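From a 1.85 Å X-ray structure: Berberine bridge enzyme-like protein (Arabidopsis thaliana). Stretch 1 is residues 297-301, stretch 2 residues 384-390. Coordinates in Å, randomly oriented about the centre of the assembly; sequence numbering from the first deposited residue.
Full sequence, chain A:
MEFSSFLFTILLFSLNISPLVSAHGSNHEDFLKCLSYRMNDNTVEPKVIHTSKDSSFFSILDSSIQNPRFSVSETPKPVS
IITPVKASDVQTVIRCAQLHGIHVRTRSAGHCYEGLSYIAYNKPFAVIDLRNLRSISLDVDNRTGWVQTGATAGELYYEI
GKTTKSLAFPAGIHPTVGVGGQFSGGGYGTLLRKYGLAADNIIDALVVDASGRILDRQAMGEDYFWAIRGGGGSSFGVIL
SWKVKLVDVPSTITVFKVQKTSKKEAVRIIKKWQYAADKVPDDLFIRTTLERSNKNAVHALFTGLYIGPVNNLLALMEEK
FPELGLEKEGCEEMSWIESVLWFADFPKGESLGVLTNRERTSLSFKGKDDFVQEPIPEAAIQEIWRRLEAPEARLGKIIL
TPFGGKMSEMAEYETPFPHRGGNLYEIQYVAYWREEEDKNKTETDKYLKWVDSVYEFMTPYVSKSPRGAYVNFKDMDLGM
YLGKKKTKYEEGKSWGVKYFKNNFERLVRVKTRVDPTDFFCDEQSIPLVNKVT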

# COMPACT_ATOMS: atom_id res chain seq x y z
N ALA A 297 -6.09 6.82 -26.54
CA ALA A 297 -6.01 5.47 -27.08
C ALA A 297 -5.21 4.57 -26.14
O ALA A 297 -4.34 5.04 -25.40
CB ALA A 297 -5.38 5.48 -28.46
N VAL A 298 -5.52 3.28 -26.16
CA VAL A 298 -4.82 2.32 -25.32
C VAL A 298 -3.38 2.15 -25.80
O VAL A 298 -3.10 2.05 -27.00
CB VAL A 298 -5.54 0.96 -25.33
CG1 VAL A 298 -4.86 -0.02 -24.38
CG2 VAL A 298 -6.98 1.15 -24.94
N HIS A 299 -2.45 2.15 -24.85
CA HIS A 299 -1.07 1.90 -25.16
C HIS A 299 -0.44 1.09 -24.04
O HIS A 299 -1.01 1.00 -22.96
CB HIS A 299 -0.33 3.22 -25.41
CG HIS A 299 -0.02 4.02 -24.18
ND1 HIS A 299 0.84 5.10 -24.19
CD2 HIS A 299 -0.46 3.91 -22.90
CE1 HIS A 299 0.93 5.61 -22.98
NE2 HIS A 299 0.15 4.90 -22.17
N ALA A 300 0.72 0.49 -24.31
CA ALA A 300 1.55 -0.16 -23.30
C ALA A 300 2.71 0.74 -22.94
O ALA A 300 3.50 1.13 -23.80
CB ALA A 300 2.07 -1.50 -23.79
N LEU A 301 2.81 1.08 -21.66
CA LEU A 301 3.87 1.92 -21.15
C LEU A 301 4.88 1.07 -20.36
O LEU A 301 4.58 0.57 -19.29
CB LEU A 301 3.28 3.02 -20.28
CG LEU A 301 4.09 4.30 -20.07
CD1 LEU A 301 4.22 5.07 -21.39
CD2 LEU A 301 3.42 5.15 -18.99
N ILE A 384 -7.44 -8.25 -22.26
CA ILE A 384 -7.40 -7.24 -21.22
C ILE A 384 -7.03 -5.89 -21.84
O ILE A 384 -7.44 -4.84 -21.34
CB ILE A 384 -6.43 -7.63 -20.06
CG1 ILE A 384 -4.98 -7.75 -20.54
CG2 ILE A 384 -6.88 -8.95 -19.41
CD1 ILE A 384 -4.02 -8.00 -19.40
N TRP A 385 -6.31 -5.93 -22.96
CA TRP A 385 -6.10 -4.73 -23.78
C TRP A 385 -7.44 -4.23 -24.32
O TRP A 385 -7.75 -3.03 -24.27
CB TRP A 385 -5.14 -5.03 -24.95
CG TRP A 385 -4.87 -3.86 -25.84
CD1 TRP A 385 -5.75 -3.23 -26.68
CD2 TRP A 385 -3.62 -3.18 -26.00
NE1 TRP A 385 -5.13 -2.20 -27.34
CE2 TRP A 385 -3.82 -2.15 -26.94
CE3 TRP A 385 -2.35 -3.34 -25.44
CZ2 TRP A 385 -2.80 -1.29 -27.33
CZ3 TRP A 385 -1.34 -2.50 -25.83
CH2 TRP A 385 -1.57 -1.48 -26.77
N ARG A 386 -8.24 -5.16 -24.85
CA ARG A 386 -9.54 -4.83 -25.39
C ARG A 386 -10.44 -4.17 -24.35
O ARG A 386 -11.15 -3.22 -24.66
CB ARG A 386 -10.22 -6.09 -25.94
CG ARG A 386 -11.56 -5.81 -26.58
CD ARG A 386 -12.33 -7.09 -26.82
NE ARG A 386 -12.90 -7.63 -25.59
CZ ARG A 386 -13.98 -7.12 -24.99
NH1 ARG A 386 -14.58 -6.06 -25.50
NH2 ARG A 386 -14.44 -7.67 -23.88
N ARG A 387 -10.41 -4.65 -23.12
CA ARG A 387 -11.32 -4.13 -22.12
C ARG A 387 -10.98 -2.68 -21.72
O ARG A 387 -11.84 -1.93 -21.27
CB ARG A 387 -11.35 -5.06 -20.90
CG ARG A 387 -12.22 -6.32 -21.12
CD ARG A 387 -11.80 -7.46 -20.21
NE ARG A 387 -12.59 -8.67 -20.38
CZ ARG A 387 -13.63 -8.99 -19.62
NH1 ARG A 387 -14.30 -10.11 -19.83
NH2 ARG A 387 -13.99 -8.18 -18.64
N LEU A 388 -9.73 -2.28 -21.92
CA LEU A 388 -9.33 -0.91 -21.61
C LEU A 388 -9.84 0.10 -22.64
O LEU A 388 -9.86 1.31 -22.39
CB LEU A 388 -7.80 -0.82 -21.50
CG LEU A 388 -7.22 -1.26 -20.15
CD1 LEU A 388 -5.78 -1.66 -20.32
CD2 LEU A 388 -7.34 -0.16 -19.13
N GLU A 389 -10.27 -0.39 -23.80
CA GLU A 389 -10.90 0.47 -24.79
C GLU A 389 -12.32 0.89 -24.37
O GLU A 389 -12.93 1.74 -25.01
CB GLU A 389 -10.95 -0.24 -26.14
CG GLU A 389 -9.64 -0.90 -26.54
CD GLU A 389 -9.72 -1.59 -27.89
OE1 GLU A 389 -10.84 -1.78 -28.41
OE2 GLU A 389 -8.65 -1.94 -28.45
N ALA A 390 -12.82 0.29 -23.29
CA ALA A 390 -14.16 0.59 -22.76
C ALA A 390 -14.25 2.05 -22.33
O ALA A 390 -13.27 2.60 -21.82
CB ALA A 390 -14.49 -0.33 -21.60

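A small apolar contact packs the start of a β-strand against a helix, with one valine, V298, packed on a tryptophan ring and against L388 and E389, and no hydrogen bond crossing between the two stretches. The strand (298-301) and the helical segment from 384, part of a helix that begins earlier in the chain, come from parts of the chain at least 85 residues apart; their axes approach to 8.9 Å and their directions differ by 126°, so the strand crosses the helix obliquely. Together the two sides bury 253 Å², of which V298 alone contributes 114 Å² and W385 73 Å².

V298 points its CA-to-CB bond toward the helix, with chi1 t. V298 CG1 lies over one face of the W385 indole, 3.6 Å from the centroid of the five-membered ring and 17° off the ring normal, a CH-π contact in which V298 CG1 comes within 3.5 Å of W385 CE2; V298 CG1 is also 4.2 Å from L388 CB. V298 CG2 makes the nearer approach to L388 and E389, 4.0 Å from L388 CB, 3.8 Å from L388 C and 3.7 Å from E389 CG. The aliphatic part of the E389 side chain thus supplies the contact, while its carboxylate makes no polar link to the strand. The nearest CA pair, V298 CA and E389 CA, is 6.4 Å apart.

W385 starts sideways from the strand, but its long side chain brings the ring in close. The six-membered part runs along the strand backbone: W385 CZ2 is 3.4 Å from V298 O, and W385 CH2 is 3.8 Å from H299 CA and 3.9 Å from A300 N. A300 adds a looser apolar touch, A300 CB lying 4.1 Å from W385 CZ3. The CA-to-CB bond of H299 points away from the helix, and its ND1 is hydrogen-bonded elsewhere in the structure. Those of R386 and R387 point away from the strand, and neither residue touches it.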